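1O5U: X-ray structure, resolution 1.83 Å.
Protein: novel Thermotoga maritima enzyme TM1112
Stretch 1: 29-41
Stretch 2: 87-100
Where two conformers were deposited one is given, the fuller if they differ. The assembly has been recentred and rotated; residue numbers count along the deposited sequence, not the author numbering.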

# COMPACT_ATOMS: atom_id res chain seq x y z
N SER A 29 -5.05 2.38 14.90
CA SER A 29 -3.83 2.89 15.52
C SER A 29 -2.68 2.72 14.52
O SER A 29 -1.61 2.22 14.85
CB SER A 29 -3.52 2.17 16.83
OG SER A 29 -4.33 2.67 17.92
N VAL A 30 -2.90 3.16 13.29
CA VAL A 30 -1.86 2.99 12.27
C VAL A 30 -0.57 3.75 12.62
O VAL A 30 0.50 3.41 12.13
CB VAL A 30 -2.38 3.30 10.82
CG1 VAL A 30 -3.76 2.67 10.58
CG2 VAL A 30 -2.37 4.75 10.57
N GLU A 31 -0.62 4.77 13.46
CA GLU A 31 0.61 5.51 13.72
C GLU A 31 1.61 4.70 14.53
O GLU A 31 2.77 5.03 14.54
CB GLU A 31 0.38 6.87 14.37
CG GLU A 31 0.13 6.83 15.87
CD GLU A 31 -1.20 6.20 16.26
OE1 GLU A 31 -1.97 5.82 15.39
OE2 GLU A 31 -1.49 6.13 17.48
N LYS A 32 1.16 3.61 15.15
CA LYS A 32 2.06 2.68 15.80
C LYS A 32 2.65 1.60 14.90
O LYS A 32 3.46 0.81 15.35
CB LYS A 32 1.35 2.01 16.97
CG LYS A 32 0.86 3.04 17.98
CD LYS A 32 0.22 2.41 19.15
CE LYS A 32 -0.01 3.41 20.26
NZ LYS A 32 -0.80 2.85 21.42
N TRP A 33 2.20 1.53 13.65
CA TRP A 33 2.70 0.56 12.72
C TRP A 33 4.07 1.01 12.24
O TRP A 33 4.27 2.22 12.06
CB TRP A 33 1.78 0.44 11.53
CG TRP A 33 0.38 -0.10 11.79
CD1 TRP A 33 -0.13 -0.57 12.92
CD2 TRP A 33 -0.64 -0.25 10.79
NE1 TRP A 33 -1.44 -0.98 12.74
CE2 TRP A 33 -1.78 -0.78 11.43
CE3 TRP A 33 -0.72 0.07 9.43
CZ2 TRP A 33 -2.97 -1.06 10.74
CZ3 TRP A 33 -1.88 -0.23 8.73
CH2 TRP A 33 -3.00 -0.76 9.39
N PRO A 34 4.96 0.08 11.90
CA PRO A 34 6.24 0.47 11.26
C PRO A 34 6.08 1.29 9.99
O PRO A 34 5.04 1.19 9.31
CB PRO A 34 6.88 -0.88 10.91
CG PRO A 34 5.75 -1.87 10.94
CD PRO A 34 4.81 -1.39 11.98
N ILE A 35 7.13 2.03 9.65
CA ILE A 35 7.14 2.93 8.51
C ILE A 35 8.12 2.38 7.48
O ILE A 35 9.22 1.94 7.83
CB ILE A 35 7.51 4.36 8.95
CG1 ILE A 35 6.37 4.99 9.79
CG2 ILE A 35 7.70 5.25 7.69
CD1 ILE A 35 6.75 6.31 10.52
N TRP A 36 7.71 2.46 6.22
CA TRP A 36 8.50 2.06 5.06
C TRP A 36 8.47 3.22 4.05
O TRP A 36 7.44 3.89 3.86
CB TRP A 36 7.90 0.85 4.41
CG TRP A 36 8.58 0.31 3.19
CD1 TRP A 36 9.58 -0.57 3.15
CD2 TRP A 36 8.18 0.52 1.84
NE1 TRP A 36 9.88 -0.90 1.85
CE2 TRP A 36 9.04 -0.22 1.02
CE3 TRP A 36 7.20 1.29 1.23
CZ2 TRP A 36 8.92 -0.25 -0.34
CZ3 TRP A 36 7.10 1.28 -0.13
CH2 TRP A 36 7.96 0.50 -0.91
N GLU A 37 9.61 3.48 3.44
CA GLU A 37 9.72 4.51 2.42
C GLU A 37 10.44 3.96 1.20
O GLU A 37 11.33 3.12 1.32
CB GLU A 37 10.58 5.66 2.97
CG GLU A 37 9.94 6.42 4.07
CD GLU A 37 10.78 7.65 4.43
OE1 GLU A 37 10.77 8.64 3.69
OE2 GLU A 37 11.46 7.60 5.45
N LYS A 38 10.15 4.54 0.05
CA LYS A 38 10.77 4.11 -1.19
C LYS A 38 10.83 5.28 -2.14
O LYS A 38 9.86 6.02 -2.30
CB LYS A 38 9.97 3.01 -1.85
CG LYS A 38 10.64 2.28 -3.00
CD LYS A 38 11.75 1.47 -2.47
CE LYS A 38 12.27 0.54 -3.46
NZ LYS A 38 13.02 1.26 -4.45
N GLU A 39 11.98 5.42 -2.80
CA GLU A 39 12.20 6.48 -3.75
C GLU A 39 11.55 6.11 -5.08
O GLU A 39 11.13 4.98 -5.25
CB GLU A 39 13.71 6.68 -3.96
CG GLU A 39 14.35 5.55 -4.75
CD GLU A 39 14.57 4.22 -3.98
OE1 GLU A 39 14.43 4.12 -2.71
OE2 GLU A 39 14.97 3.25 -4.69
N VAL A 40 11.53 7.03 -6.05
CA VAL A 40 11.02 6.72 -7.40
C VAL A 40 11.81 5.52 -7.97
O VAL A 40 13.05 5.52 -7.97
CB VAL A 40 11.13 7.95 -8.32
CG1 VAL A 40 10.93 7.62 -9.79
CG2 VAL A 40 10.18 9.04 -7.81
N SER A 41 11.09 4.52 -8.47
CA SER A 41 11.60 3.20 -8.76
C SER A 41 10.49 2.32 -9.32
O SER A 41 9.31 2.69 -9.28
CB SER A 41 12.17 2.54 -7.49
OG SER A 41 11.20 2.40 -6.47
N ARG A 87 3.74 -5.64 -9.63
CA ARG A 87 4.86 -4.73 -9.85
C ARG A 87 4.43 -3.38 -9.36
O ARG A 87 3.33 -2.94 -9.67
CB ARG A 87 5.19 -4.67 -11.33
CG ARG A 87 6.45 -3.87 -11.65
CD ARG A 87 7.08 -4.33 -12.94
NE ARG A 87 8.31 -3.61 -13.27
CZ ARG A 87 9.55 -4.00 -12.95
NH1 ARG A 87 9.77 -5.10 -12.27
NH2 ARG A 87 10.58 -3.26 -13.31
N TRP A 88 5.28 -2.77 -8.55
CA TRP A 88 5.15 -1.41 -8.08
C TRP A 88 5.92 -0.45 -8.98
O TRP A 88 7.09 -0.69 -9.30
CB TRP A 88 5.72 -1.27 -6.65
CG TRP A 88 4.77 -1.67 -5.54
CD1 TRP A 88 4.05 -2.81 -5.47
CD2 TRP A 88 4.48 -0.93 -4.35
NE1 TRP A 88 3.31 -2.82 -4.31
CE2 TRP A 88 3.56 -1.69 -3.60
CE3 TRP A 88 4.93 0.28 -3.82
CZ2 TRP A 88 3.04 -1.24 -2.42
CZ3 TRP A 88 4.44 0.69 -2.63
CH2 TRP A 88 3.50 -0.05 -1.94
N LYS A 89 5.27 0.65 -9.36
CA LYS A 89 5.96 1.78 -10.02
C LYS A 89 5.75 3.00 -9.16
O LYS A 89 4.64 3.56 -9.11
CB LYS A 89 5.40 2.03 -11.42
CG LYS A 89 6.23 3.04 -12.20
CD LYS A 89 5.84 3.13 -13.63
CE LYS A 89 6.72 4.18 -14.32
NZ LYS A 89 6.28 4.47 -15.73
N VAL A 90 6.79 3.37 -8.43
CA VAL A 90 6.71 4.46 -7.48
C VAL A 90 6.95 5.76 -8.29
O VAL A 90 8.02 5.99 -8.81
CB VAL A 90 7.76 4.35 -6.38
CG1 VAL A 90 7.74 5.61 -5.52
CG2 VAL A 90 7.60 3.07 -5.53
N LEU A 91 5.91 6.56 -8.44
CA LEU A 91 5.98 7.76 -9.26
C LEU A 91 6.37 8.99 -8.44
O LEU A 91 7.05 9.90 -8.96
CB LEU A 91 4.60 8.01 -9.89
CG LEU A 91 4.11 6.93 -10.86
CD1 LEU A 91 2.69 7.23 -11.24
CD2 LEU A 91 4.99 6.82 -12.09
N GLU A 92 5.88 9.04 -7.21
CA GLU A 92 6.31 10.05 -6.23
C GLU A 92 6.79 9.32 -5.00
O GLU A 92 6.11 8.39 -4.54
CB GLU A 92 5.16 10.99 -5.90
CG GLU A 92 4.66 11.73 -7.14
CD GLU A 92 3.39 12.50 -6.87
OE1 GLU A 92 2.97 12.61 -5.70
OE2 GLU A 92 2.81 12.98 -7.88
N PRO A 93 7.92 9.72 -4.41
CA PRO A 93 8.46 8.99 -3.26
C PRO A 93 7.43 8.67 -2.20
O PRO A 93 6.67 9.56 -1.75
CB PRO A 93 9.53 9.94 -2.72
CG PRO A 93 9.92 10.70 -3.88
CD PRO A 93 8.77 10.85 -4.79
N VAL A 94 7.43 7.42 -1.76
CA VAL A 94 6.37 6.88 -0.89
C VAL A 94 6.84 6.80 0.53
O VAL A 94 8.01 6.49 0.76
CB VAL A 94 5.68 5.61 -1.42
CG1 VAL A 94 5.08 5.90 -2.73
CG2 VAL A 94 6.58 4.45 -1.56
N ARG A 95 5.95 7.15 1.47
CA ARG A 95 6.11 6.90 2.91
C ARG A 95 4.82 6.30 3.40
O ARG A 95 3.74 6.82 3.14
CB ARG A 95 6.44 8.15 3.70
CG ARG A 95 6.60 7.93 5.15
CD ARG A 95 7.08 9.15 5.92
NE ARG A 95 8.32 9.67 5.38
CZ ARG A 95 8.59 10.94 5.17
NH1 ARG A 95 9.75 11.25 4.64
NH2 ARG A 95 7.73 11.90 5.47
N LYS A 96 4.90 5.18 4.10
CA LYS A 96 3.68 4.52 4.57
C LYS A 96 3.89 3.84 5.89
O LYS A 96 5.04 3.47 6.26
CB LYS A 96 3.21 3.50 3.53
CG LYS A 96 4.08 2.34 3.37
CD LYS A 96 3.71 1.48 2.16
CE LYS A 96 4.15 0.04 2.42
NZ LYS A 96 3.43 -0.87 1.46
N HIS A 97 2.78 3.71 6.63
CA HIS A 97 2.68 2.78 7.78
C HIS A 97 2.17 1.43 7.24
O HIS A 97 1.31 1.42 6.34
CB HIS A 97 1.69 3.33 8.83
CG HIS A 97 2.25 4.42 9.69
ND1 HIS A 97 3.07 4.18 10.76
CD2 HIS A 97 2.07 5.77 9.65
CE1 HIS A 97 3.43 5.32 11.32
NE2 HIS A 97 2.82 6.31 10.67
N TYR A 98 2.69 0.30 7.76
CA TYR A 98 2.29 -1.01 7.24
C TYR A 98 2.14 -2.03 8.35
O TYR A 98 2.82 -1.96 9.36
CB TYR A 98 3.24 -1.52 6.13
CG TYR A 98 4.57 -1.94 6.65
CD1 TYR A 98 4.81 -3.25 7.07
CD2 TYR A 98 5.59 -1.02 6.80
CE1 TYR A 98 6.07 -3.62 7.59
CE2 TYR A 98 6.82 -1.38 7.30
CZ TYR A 98 7.07 -2.65 7.70
OH TYR A 98 8.33 -2.96 8.23
N ASN A 99 1.20 -2.95 8.15
CA ASN A 99 0.87 -3.99 9.14
C ASN A 99 0.74 -5.29 8.39
O ASN A 99 -0.05 -5.38 7.48
CB ASN A 99 -0.45 -3.67 9.87
CG ASN A 99 -0.75 -4.62 11.01
OD1 ASN A 99 0.08 -4.81 11.93
ND2 ASN A 99 -1.95 -5.23 10.98
N LEU A 100 1.59 -6.26 8.72
CA LEU A 100 1.52 -7.61 8.14
C LEU A 100 0.56 -8.41 8.98
O LEU A 100 0.58 -8.27 10.20
CB LEU A 100 2.90 -8.26 8.15
CG LEU A 100 4.02 -7.46 7.49
CD1 LEU A 100 5.30 -8.25 7.56
CD2 LEU A 100 3.65 -7.16 6.07
O HOH W 1 10.10 -0.75 8.14
O HOH W 2 10.12 8.77 0.99

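Strand 35-38 runs antiparallel to strand 93-100, at 153° between their directions. W36 and K96 form a hydrogen-bonded pair: W36 N donates to K96 O at 2.9 Å, and K96 N donates to W36 O at 2.9 Å. K38 and V94 repeat the pattern, with K38 N to V94 O at 3.0 Å and V94 N to K38 O at 2.9 Å. E37 with R95, a non-hydrogen-bonded pair, lies between these rungs; I35 with H97, another, lies just beyond W36 and K96. The ladder extends past I35, where Y98 N donates to P34 O at 3.0 Å. Together the stretches bury 1129 Å².

H97 gives up the most surface to the other stretch. Its imidazole is surrounded by V30, E31, W33, P34 and I35. H97 ND1 donates to W33 O at 2.6 Å, a short bond; W33 O lies at the edge of the ring, near its plane. E31 CA lies over one face of the ring, and I35 CG1 over the opposite face. Both make CH-pi contacts, at 3.9 Å from E31 CA and 3.7 Å from I35 CG1 to the centroid of the H97 ring. V30 O is also 3.0 Å from H97 ND1, but the angle is too poor for a hydrogen bond.

W36 comes next. Its side chain lies on the same face of the sheet as K38, V94 and K96. W36 CZ3 packs 3.5 Å from V94 CG2, and W36 CE3 lies 3.5 Å from K96 CE, so the indole rests against the aliphatic part of the lysine. The edge of W36 points toward the face of W88 in an offset edge-to-face pair, with planes at 86°.

Y98 is the third large contributor. Its CA-to-CB bond points away from the other stretch, but the ring returns to it. P34 CG lies over one face, 3.8 Å from the centroid of the Y98 ring, in a CH-pi contact. W36 CB is 3.8 Å from Y98 CE2. A water joins Y98 OH and I35 O, at 2.8 Å from each. Next door, N99 CB covers one face of W33, 3.5 Å from the centroid of its six-membered ring.

On the face that carries I35 and H97, E37 and R95 form a salt bridge. R95 NH1 donates to E37 OE1 at 3.0 Å. R95 NE adds a weak bond to E37 OE1 at 3.1 Å, so one carboxylate oxygen meets the edge of the guanidinium.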